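Local atomic coordinates of putative solute-binding component of ABC transporter (Clostridium phytofermentans, PDB entry 4YS6), a protein that probably binds sugars for uptake by an ABC transporter, and is seen here holding beta-D-glucopyranose. Residues Ile121-Leu126 with Arg295-Gln300; Ser134-Phe139 with Asp176-Phe181; Val301-Asp306 with Glu313-Asp318. One frame throughout, in Å; residues are numbered along the deposited sequence.

Overall arrangement
From the N terminus, strand 119-123 opens interaction 1 and strand 135-139, its neighbour in the same sheet, opens interaction 2. The chain then enters the lobe built on the four-stranded sheet, where Asp176-Phe181 closes interaction 2 across the sugar cleft. Only after returning to the seven-stranded lobe does Arg295-Gln300 close interaction 1, so the loop of interaction 2 lies wholly within that of interaction 1. Interaction 3 follows in series without crossing either: Val301-Asp306 continues helix 294-309, and Glu313-Asp318 folds back on it a few residues later. Interactions 1 and 3 thus fasten this helix to sheet and return loop, while interactions 1 and 2 both reach glucose.

Interaction 1 of 3, residues Ile121-Leu126 with Arg295-Gln300; sequences IAYDRL and RTLASQ. With BGC (beta-D-glucopyranose), chain D.
The phenol ring of Tyr123 meets the isobutyl group of Leu297 obliquely, neither squarely on a face nor on an edge, with Leu297 CD2 3.6 Å from Tyr123 CZ. The other flat group, the guanidinium of Arg125, turns its edge to the sugar: glucose O1 lies near its plane and C5 in it. Arg125 NE donates to glucose O1 at 2.9 Å, while Arg125 NH2 reaches the ring oxygen, glucose O5, at 3.0 Å in an almost straight bond (173° at the hydrogen). The chain extended from CG to NE carries this planar donor pair to the sugar, and Ser100 O takes a bond from NH1. Between the two flat groups stands Asp124, whose OD2 accepts from glucose O2 at 2.8 Å; its OD1 is salt-bridged to Arg50 and has Leu297 CD2 beside it at 3.8 Å. With CG anti to the backbone N (chi1 -174°), the Tyr123 ring extends to the helix, where Leu297 supplies a greasy partner and Asp54 satisfies the buried hydroxyl. The chain reverses tightly at Asp124, Arg125 N bonding to Tyr123 O at 2.7 Å. This is a gamma turn at the C-terminal end of a parallel strand, the place where the ligand pocket of a periplasmic binding protein forms, here backed by helix 294-309.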
loop_
_atom_site.group_PDB
_atom_site.type_symbol
_atom_site.label_atom_id
_atom_site.label_comp_id
_atom_site.label_asym_id
_atom_site.label_seq_id
_atom_site.Cartn_x
_atom_site.Cartn_y
_atom_site.Cartn_z
ATOM N N ILE A 121 3.966 0.688 17.753
ATOM C CA ILE A 121 3.440 1.559 16.707
ATOM C C ILE A 121 3.232 0.697 15.475
ATOM O O ILE A 121 4.160 0.050 14.988
ATOM C CB ILE A 121 4.400 2.746 16.405
ATOM C CG1 ILE A 121 4.583 3.622 17.648
ATOM C CG2 ILE A 121 3.868 3.579 15.272
ATOM C CD1 ILE A 121 5.637 4.679 17.503
ATOM N N ALA A 122 1.998 0.661 14.993
ATOM C CA ALA A 122 1.688 0.009 13.714
ATOM C C ALA A 122 2.114 0.951 12.612
ATOM O O ALA A 122 1.648 2.092 12.554
ATOM C CB ALA A 122 0.235 -0.286 13.598
ATOM N N TYR A 123 3.004 0.472 11.748
ATOM C CA TYR A 123 3.583 1.255 10.681
ATOM C C TYR A 123 2.908 0.898 9.367
ATOM O O TYR A 123 3.040 -0.231 8.901
ATOM C CB TYR A 123 5.098 0.983 10.566
ATOM C CG TYR A 123 5.804 1.873 9.573
ATOM C CD1 TYR A 123 5.789 1.589 8.218
ATOM C CD2 TYR A 123 6.485 2.994 10.001
ATOM C CE1 TYR A 123 6.421 2.429 7.304
ATOM C CE2 TYR A 123 7.114 3.835 9.118
ATOM C CZ TYR A 123 7.088 3.559 7.780
ATOM O OH TYR A 123 7.734 4.410 6.917
ATOM N N ASP A 124 2.203 1.883 8.805
ATOM C CA ASP A 124 1.519 1.849 7.511
ATOM C C ASP A 124 0.314 0.923 7.447
ATOM O O ASP A 124 -0.754 1.353 6.967
ATOM C CB ASP A 124 2.460 1.495 6.376
ATOM C CG ASP A 124 1.837 1.804 5.038
ATOM O OD1 ASP A 124 1.924 2.973 4.572
ATOM O OD2 ASP A 124 1.168 0.906 4.494
ATOM N N ARG A 125 0.489 -0.316 7.899
ATOM C CA ARG A 125 -0.578 -1.312 7.984
ATOM C C ARG A 125 -1.067 -1.461 9.405
ATOM O O ARG A 125 -0.271 -1.502 10.334
ATOM C CB ARG A 125 -0.074 -2.666 7.501
ATOM C CG ARG A 125 0.429 -2.615 6.058
ATOM C CD ARG A 125 1.215 -3.865 5.741
ATOM N NE ARG A 125 1.548 -3.942 4.308
ATOM C CZ ARG A 125 2.210 -4.953 3.746
ATOM N NH1 ARG A 125 2.654 -5.955 4.476
ATOM N NH2 ARG A 125 2.431 -4.963 2.440
ATOM N N LEU A 126 -2.369 -1.557 9.594
ATOM C CA LEU A 126 -2.896 -1.659 10.938
ATOM C C LEU A 126 -2.765 -3.105 11.481
ATOM O O LEU A 126 -3.026 -4.081 10.780
ATOM C CB LEU A 126 -4.337 -1.168 10.958
ATOM C CG LEU A 126 -5.002 -1.050 12.326
ATOM C CD1 LEU A 126 -4.268 -0.093 13.239
ATOM C CD2 LEU A 126 -6.474 -0.659 12.175
ATOM N N ARG A 295 9.548 9.269 3.582
ATOM C CA ARG A 295 10.377 10.043 4.485
ATOM C C ARG A 295 9.495 10.790 5.480
ATOM O O ARG A 295 9.856 10.980 6.653
ATOM C CB ARG A 295 11.233 11.034 3.707
ATOM C CG ARG A 295 12.137 10.412 2.702
ATOM C CD ARG A 295 12.796 11.494 1.876
ATOM N NE ARG A 295 11.794 12.179 1.059
ATOM C CZ ARG A 295 12.083 13.097 0.148
ATOM N NH1 ARG A 295 13.335 13.448 -0.053
ATOM N NH2 ARG A 295 11.116 13.654 -0.548
ATOM N N THR A 296 8.341 11.241 4.987
ATOM C CA THR A 296 7.375 11.970 5.801
ATOM C C THR A 296 6.730 11.067 6.822
ATOM O O THR A 296 6.554 11.442 7.985
ATOM C CB THR A 296 6.272 12.585 4.927
ATOM O OG1 THR A 296 6.882 13.461 3.976
ATOM C CG2 THR A 296 5.276 13.371 5.772
ATOM N N LEU A 297 6.346 9.879 6.373
ATOM C CA LEU A 297 5.769 8.893 7.282
ATOM C C LEU A 297 6.775 8.564 8.384
ATOM O O LEU A 297 6.422 8.566 9.570
ATOM C CB LEU A 297 5.355 7.631 6.526
ATOM C CG LEU A 297 4.728 6.516 7.359
ATOM C CD1 LEU A 297 3.555 7.025 8.142
ATOM C CD2 LEU A 297 4.289 5.374 6.432
ATOM N N ALA A 298 8.026 8.301 8.006
ATOM C CA ALA A 298 9.065 7.996 8.984
ATOM C C ALA A 298 9.237 9.149 9.964
ATOM O O ALA A 298 9.379 8.919 11.165
ATOM C CB ALA A 298 10.375 7.671 8.314
ATOM N N SER A 299 9.194 10.381 9.468
ATOM C CA SER A 299 9.323 11.548 10.330
ATOM C C SER A 299 8.218 11.593 11.381
ATOM O O SER A 299 8.468 11.895 12.552
ATOM C CB SER A 299 9.307 12.834 9.490
ATOM O OG SER A 299 9.401 13.955 10.355
ATOM N N GLN A 300 7.000 11.267 10.973
ATOM C CA GLN A 300 5.865 11.303 11.879
ATOM C C GLN A 300 6.015 10.203 12.923
ATOM O O GLN A 300 5.729 10.413 14.109
ATOM C CB GLN A 300 4.553 11.152 11.122
ATOM C CG GLN A 300 4.197 12.366 10.313
ATOM C CD GLN A 300 4.156 13.625 11.164
ATOM O OE1 GLN A 300 4.955 14.540 10.979
ATOM N NE2 GLN A 300 3.248 13.660 12.116
HETATM C C2 BGC D . 0.984 -0.302 1.358
HETATM C C3 BGC D . 1.212 -0.022 -0.092
HETATM C C4 BGC D . 2.042 -1.046 -0.744
HETATM C C5 BGC D . 1.533 -2.435 -0.505
HETATM C C6 BGC D . 2.472 -3.525 -0.975
HETATM C C1 BGC D . 0.309 -1.679 1.513
HETATM O O1 BGC D . 0.103 -1.998 2.745
HETATM O O2 BGC D . 0.140 0.696 1.920
HETATM O O3 BGC D . 1.852 1.308 -0.166
HETATM O O4 BGC D . 2.056 -0.879 -2.184
HETATM O O5 BGC D . 1.351 -2.598 0.933
HETATM O O6 BGC D . 3.810 -3.283 -0.570
#

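Interaction 2 of 3, residues Ser134-Phe139 with Asp176-Phe181; sequences SYYATF and DNNARF. With BGC (beta-D-glucopyranose), chain D.
Tyr136 points its hydroxyl at the side-chain amide of Asn178, the two arriving from opposite directions: Tyr136 OH stands 3.1 Å from Asn178 OD1, which lies at the edge of the ring, near its plane. Ring and amide planes are 41° apart. Tyr136 holds its ring trans to the main-chain nitrogen (chi1 179°), which extends it toward Asn178. Its hydroxyl bonds to Asp124 O, just past the end of the neighbouring strand, a carbonyl that also receives Thr138 OG1 and Asn178 ND2. An asparagine suits this place because its amide turns OD1 to the tyrosine and keeps ND2 as a donor, to Asp124 O and to glucose O2 at 3.1 Å, with a weak bond to O1. This is the ligand cleft of a two-lobed periplasmic binding protein: the strand belongs to the seven-stranded lobe and the helix begins in the other, so the contact bridges them beside the sugar. Asp176 has two tasks at the N-cap of that helix. Its OD1 takes Asn178 N at 2.9 Å, from above the carboxylate plane, and its OD2 accepts from glucose O1 at 2.6 Å and from Trp216. One turn along, Arg180 grips Asn177 OD1 side-on with NE and NH2, the oxygen lying in the guanidinium plane.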
loop_
_atom_site.group_PDB
_atom_site.type_symbol
_atom_site.label_atom_id
_atom_site.label_comp_id
_atom_site.label_asym_id
_atom_site.label_seq_id
_atom_site.Cartn_x
_atom_site.Cartn_y
_atom_site.Cartn_z
ATOM N N SER A 134 -0.449 0.803 20.301
ATOM C CA SER A 134 -0.510 2.117 20.927
ATOM C C SER A 134 -0.993 3.180 19.943
ATOM O O SER A 134 -1.893 3.987 20.242
ATOM C CB SER A 134 0.874 2.518 21.468
ATOM O OG SER A 134 1.431 1.502 22.314
ATOM N N TYR A 135 -0.342 3.184 18.785
ATOM C CA TYR A 135 -0.536 4.179 17.732
ATOM C C TYR A 135 -0.408 3.559 16.366
ATOM O O TYR A 135 0.153 2.472 16.204
ATOM C CB TYR A 135 0.473 5.338 17.845
ATOM C CG TYR A 135 0.342 6.111 19.136
ATOM C CD1 TYR A 135 -0.629 7.099 19.297
ATOM C CD2 TYR A 135 1.171 5.831 20.202
ATOM C CE1 TYR A 135 -0.769 7.753 20.504
ATOM C CE2 TYR A 135 1.042 6.498 21.402
ATOM C CZ TYR A 135 0.082 7.444 21.544
ATOM O OH TYR A 135 -0.023 8.090 22.742
ATOM N N TYR A 136 -0.938 4.279 15.380
ATOM C CA TYR A 136 -0.932 3.868 13.974
ATOM C C TYR A 136 -0.506 5.081 13.152
ATOM O O TYR A 136 -1.073 6.168 13.298
ATOM C CB TYR A 136 -2.317 3.384 13.568
ATOM C CG TYR A 136 -2.511 2.943 12.137
ATOM C CD1 TYR A 136 -1.546 2.226 11.463
ATOM C CD2 TYR A 136 -3.703 3.231 11.473
ATOM C CE1 TYR A 136 -1.764 1.788 10.155
ATOM C CE2 TYR A 136 -3.930 2.816 10.192
ATOM C CZ TYR A 136 -2.983 2.103 9.530
ATOM O OH TYR A 136 -3.260 1.697 8.236
ATOM N N ALA A 137 0.485 4.883 12.286
ATOM C CA ALA A 137 0.936 5.912 11.357
ATOM C C ALA A 137 0.794 5.391 9.958
ATOM O O ALA A 137 1.325 4.332 9.641
ATOM C CB ALA A 137 2.352 6.263 11.605
ATOM N N THR A 138 0.123 6.137 9.096
ATOM C CA THR A 138 -0.115 5.646 7.741
ATOM C C THR A 138 -0.438 6.833 6.819
ATOM O O THR A 138 -0.391 7.988 7.248
ATOM C CB THR A 138 -1.246 4.606 7.759
ATOM O OG1 THR A 138 -1.361 3.976 6.479
ATOM C CG2 THR A 138 -2.563 5.268 8.139
ATOM N N PHE A 139 -0.692 6.551 5.549
ATOM C CA PHE A 139 -1.289 7.528 4.651
ATOM C C PHE A 139 -2.795 7.334 4.694
ATOM O O PHE A 139 -3.303 6.346 5.234
ATOM C CB PHE A 139 -0.711 7.387 3.226
ATOM C CG PHE A 139 0.717 7.808 3.147
ATOM C CD1 PHE A 139 1.722 6.937 3.528
ATOM C CD2 PHE A 139 1.058 9.084 2.746
ATOM C CE1 PHE A 139 3.049 7.334 3.516
ATOM C CE2 PHE A 139 2.399 9.467 2.728
ATOM C CZ PHE A 139 3.372 8.598 3.131
ATOM N N ASP A 176 -3.761 -7.858 4.612
ATOM C CA ASP A 176 -3.365 -6.445 4.757
ATOM C C ASP A 176 -4.608 -5.574 4.870
ATOM O O ASP A 176 -5.348 -5.414 3.905
ATOM C CB ASP A 176 -2.529 -6.037 3.551
ATOM C CG ASP A 176 -2.030 -4.609 3.606
ATOM O OD1 ASP A 176 -2.396 -3.863 4.528
ATOM O OD2 ASP A 176 -1.264 -4.217 2.682
ATOM N N ASN A 177 -4.850 -5.034 6.057
ATOM C CA ASN A 177 -6.044 -4.218 6.276
ATOM C C ASN A 177 -6.092 -3.046 5.302
ATOM O O ASN A 177 -7.179 -2.600 4.915
ATOM C CB ASN A 177 -6.099 -3.724 7.727
ATOM C CG ASN A 177 -7.439 -3.136 8.101
ATOM O OD1 ASN A 177 -8.481 -3.808 8.055
ATOM N ND2 ASN A 177 -7.424 -1.880 8.535
ATOM N N ASN A 178 -4.939 -2.548 4.873
ATOM C CA ASN A 178 -4.955 -1.472 3.892
ATOM C C ASN A 178 -5.657 -1.818 2.593
ATOM O O ASN A 178 -6.261 -0.942 1.963
ATOM C CB ASN A 178 -3.562 -1.011 3.533
ATOM C CG ASN A 178 -2.841 -0.346 4.687
ATOM O OD1 ASN A 178 -3.396 -0.108 5.760
ATOM N ND2 ASN A 178 -1.604 -0.000 4.443
ATOM N N ALA A 179 -5.575 -3.076 2.181
ATOM C CA ALA A 179 -6.164 -3.469 0.912
ATOM C C ALA A 179 -7.670 -3.236 0.963
ATOM O O ALA A 179 -8.265 -2.840 -0.033
ATOM C CB ALA A 179 -5.844 -4.928 0.586
ATOM N N ARG A 180 -8.283 -3.467 2.131
ATOM C CA ARG A 180 -9.715 -3.248 2.323
ATOM C C ARG A 180 -10.078 -1.797 2.096
ATOM O O ARG A 180 -11.101 -1.483 1.505
ATOM C CB ARG A 180 -10.166 -3.640 3.737
ATOM C CG ARG A 180 -10.048 -5.102 4.070
ATOM C CD ARG A 180 -10.907 -5.434 5.303
ATOM N NE ARG A 180 -10.608 -4.605 6.479
ATOM C CZ ARG A 180 -11.450 -3.743 7.061
ATOM N NH1 ARG A 180 -12.677 -3.551 6.594
ATOM N NH2 ARG A 180 -11.062 -3.063 8.135
ATOM N N PHE A 181 -9.224 -0.922 2.585
ATOM C CA PHE A 181 -9.426 0.507 2.418
ATOM C C PHE A 181 -9.177 1.000 0.995
ATOM O O PHE A 181 -9.928 1.859 0.500
ATOM C CB PHE A 181 -8.535 1.264 3.398
ATOM C CG PHE A 181 -9.114 1.309 4.774
ATOM C CD1 PHE A 181 -9.150 0.175 5.563
ATOM C CD2 PHE A 181 -9.665 2.487 5.261
ATOM C CE1 PHE A 181 -9.722 0.211 6.810
ATOM C CE2 PHE A 181 -10.222 2.538 6.508
ATOM C CZ PHE A 181 -10.259 1.407 7.287
HETATM C C2 BGC D . 0.984 -0.302 1.358
HETATM C C3 BGC D . 1.212 -0.022 -0.092
HETATM C C4 BGC D . 2.042 -1.046 -0.744
HETATM C C5 BGC D . 1.533 -2.435 -0.505
HETATM C C6 BGC D . 2.472 -3.525 -0.975
HETATM C C1 BGC D . 0.309 -1.679 1.513
HETATM O O1 BGC D . 0.103 -1.998 2.745
HETATM O O2 BGC D . 0.140 0.696 1.920
HETATM O O3 BGC D . 1.852 1.308 -0.166
HETATM O O4 BGC D . 2.056 -0.879 -2.184
HETATM O O5 BGC D . 1.351 -2.598 0.933
HETATM O O6 BGC D . 3.810 -3.283 -0.570
#

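Interaction 3 of 3, residues Val301-Asp306 with Glu313-Asp318; sequences VVKMVD and EAPVND. With NA (sodium ion), chain H.
Pro315 packs its ring against two consecutive helix residues, Lys303 and Met304, in a mainly apolar contact: its CG is 3.7 Å from Lys303 CB, and its CD is 3.9 Å from Met304 CG. Lys303, crossing the proline at about a right angle, lends only its aliphatic part; its ammonium end runs on to a hydrogen bond with Gln300 OE1, which suits a lysine at an exposed position. Met304, present as selenomethionine, has its chain extended beyond CG (chi2 177°), and this puts the terminal methyl CE 3.3 Å from Pro315 O. The buried, unbranched selenomethionine chain also touches Tyr135 and Tyr332. Ala314, whose CB is 4.2 Å from Met304 CG, is small enough for its backbone to come near the helix and packs on Tyr135 as well. The polar contacts lie further along, at Val316 and beyond. A sodium ion is coordinated by Val316 O at 2.4 Å and by three waters. One of these waters also accepts a hydrogen bond from Val316 N at 3.1 Å, so a single residue holds the ion both directly and through its shell. Beyond it, Asn317 and Asp318 share Ser331 as their backbone partner, a classic beta bulge. The whole is a helix-loop-strand connection in the seven-stranded lobe of a periplasmic-binding-protein fold, its loop leading from helix 294-309 to the start of strand 331-339.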
loop_
_atom_site.group_PDB
_atom_site.type_symbol
_atom_site.label_atom_id
_atom_site.label_comp_id
_atom_site.label_asym_id
_atom_site.label_seq_id
_atom_site.Cartn_x
_atom_site.Cartn_y
_atom_site.Cartn_z
ATOM N N VAL A 301 6.490 9.037 12.493
ATOM C CA VAL A 301 6.696 7.948 13.447
ATOM C C VAL A 301 7.773 8.302 14.476
ATOM O O VAL A 301 7.604 8.042 15.688
ATOM C CB VAL A 301 7.035 6.658 12.718
ATOM C CG1 VAL A 301 7.516 5.574 13.701
ATOM C CG2 VAL A 301 5.811 6.200 11.977
ATOM N N VAL A 302 8.869 8.933 14.047
ATOM C CA VAL A 302 9.905 9.312 15.001
ATOM C C VAL A 302 9.369 10.352 15.983
ATOM O O VAL A 302 9.748 10.320 17.145
ATOM C CB VAL A 302 11.173 9.811 14.286
ATOM C CG1 VAL A 302 12.197 10.355 15.279
ATOM C CG2 VAL A 302 11.781 8.655 13.479
ATOM N N LYS A 303 8.475 11.240 15.545
ATOM C CA LYS A 303 7.815 12.154 16.496
ATOM C C LYS A 303 7.023 11.383 17.563
ATOM O O LYS A 303 6.991 11.778 18.751
ATOM C CB LYS A 303 6.877 13.123 15.774
ATOM C CG LYS A 303 7.613 14.136 14.930
ATOM C CD LYS A 303 6.617 15.014 14.222
ATOM C CE LYS A 303 7.280 15.871 13.166
ATOM N NZ LYS A 303 6.238 16.632 12.424
HETATM N N MSE A 304 6.364 10.303 17.153
HETATM C CA MSE A 304 5.631 9.441 18.095
HETATM C C MSE A 304 6.596 8.739 19.052
HETATM O O MSE A 304 6.345 8.670 20.245
HETATM C CB MSE A 304 4.771 8.396 17.364
HETATM C CG MSE A 304 3.723 9.008 16.515
HETATM SE SE MSE A 304 2.853 7.471 15.620
HETATM C CE MSE A 304 1.218 8.344 15.093
ATOM N N VAL A 305 7.709 8.235 18.532
ATOM C CA VAL A 305 8.709 7.575 19.360
ATOM C C VAL A 305 9.262 8.543 20.404
ATOM O O VAL A 305 9.374 8.220 21.605
ATOM C CB VAL A 305 9.829 7.023 18.482
ATOM C CG1 VAL A 305 10.957 6.476 19.340
ATOM C CG2 VAL A 305 9.271 5.943 17.581
ATOM N N ASP A 306 9.586 9.753 19.957
ATOM C CA ASP A 306 10.062 10.777 20.873
ATOM C C ASP A 306 9.026 11.096 21.963
ATOM O O ASP A 306 9.370 11.277 23.137
ATOM C CB ASP A 306 10.385 12.072 20.127
ATOM C CG ASP A 306 11.759 12.071 19.484
ATOM O OD1 ASP A 306 12.616 11.227 19.817
ATOM O OD2 ASP A 306 11.988 12.965 18.644
ATOM N N GLU A 313 3.132 14.718 23.577
ATOM C CA GLU A 313 1.970 14.220 22.869
ATOM C C GLU A 313 2.391 13.588 21.560
ATOM O O GLU A 313 3.003 14.256 20.718
ATOM C CB GLU A 313 1.013 15.391 22.609
ATOM C CG GLU A 313 -0.244 15.046 21.848
ATOM C CD GLU A 313 -1.314 14.445 22.725
ATOM O OE1 GLU A 313 -0.997 13.973 23.842
ATOM O OE2 GLU A 313 -2.481 14.439 22.284
ATOM N N ALA A 314 2.045 12.329 21.366
ATOM C CA ALA A 314 2.321 11.673 20.092
ATOM C C ALA A 314 1.395 12.278 19.051
ATOM O O ALA A 314 0.190 12.333 19.277
ATOM C CB ALA A 314 2.112 10.168 20.193
ATOM N N PRO A 315 1.939 12.722 17.908
ATOM C CA PRO A 315 1.028 13.396 16.976
ATOM C C PRO A 315 -0.007 12.455 16.378
ATOM O O PRO A 315 0.340 11.426 15.840
ATOM C CB PRO A 315 1.961 13.923 15.877
ATOM C CG PRO A 315 3.333 13.919 16.492
ATOM C CD PRO A 315 3.345 12.799 17.471
ATOM N N VAL A 316 -1.270 12.835 16.480
ATOM C CA VAL A 316 -2.352 12.100 15.856
ATOM C C VAL A 316 -3.312 13.098 15.227
ATOM O O VAL A 316 -3.450 14.249 15.700
ATOM C CB VAL A 316 -3.086 11.180 16.865
ATOM C CG1 VAL A 316 -2.099 10.238 17.531
ATOM C CG2 VAL A 316 -3.810 11.946 17.897
ATOM N N ASN A 317 -3.953 12.684 14.148
ATOM C CA ASN A 317 -4.952 13.532 13.516
ATOM C C ASN A 317 -6.227 12.784 13.157
ATOM O O ASN A 317 -7.114 13.334 12.519
ATOM C CB ASN A 317 -4.361 14.245 12.291
ATOM C CG ASN A 317 -3.966 13.309 11.175
ATOM O OD1 ASN A 317 -4.228 12.102 11.210
ATOM N ND2 ASN A 317 -3.319 13.871 10.161
ATOM N N ASP A 318 -6.370 11.561 13.660
ATOM C CA ASP A 318 -7.549 10.757 13.364
ATOM C C ASP A 318 -7.686 9.687 14.438
ATOM O O ASP A 318 -6.815 8.833 14.571
ATOM C CB ASP A 318 -7.459 10.109 11.987
ATOM C CG ASP A 318 -8.724 9.360 11.625
ATOM O OD1 ASP A 318 -9.110 8.431 12.369
ATOM O OD2 ASP A 318 -9.344 9.705 10.606
HETATM NA NA NA H . -2.865 16.213 16.876
HETATM O O HOH W 1 -1.710 15.140 18.495
HETATM O O HOH W 2 -3.709 17.536 14.626
HETATM O O HOH W 3 -0.998 16.607 15.601
#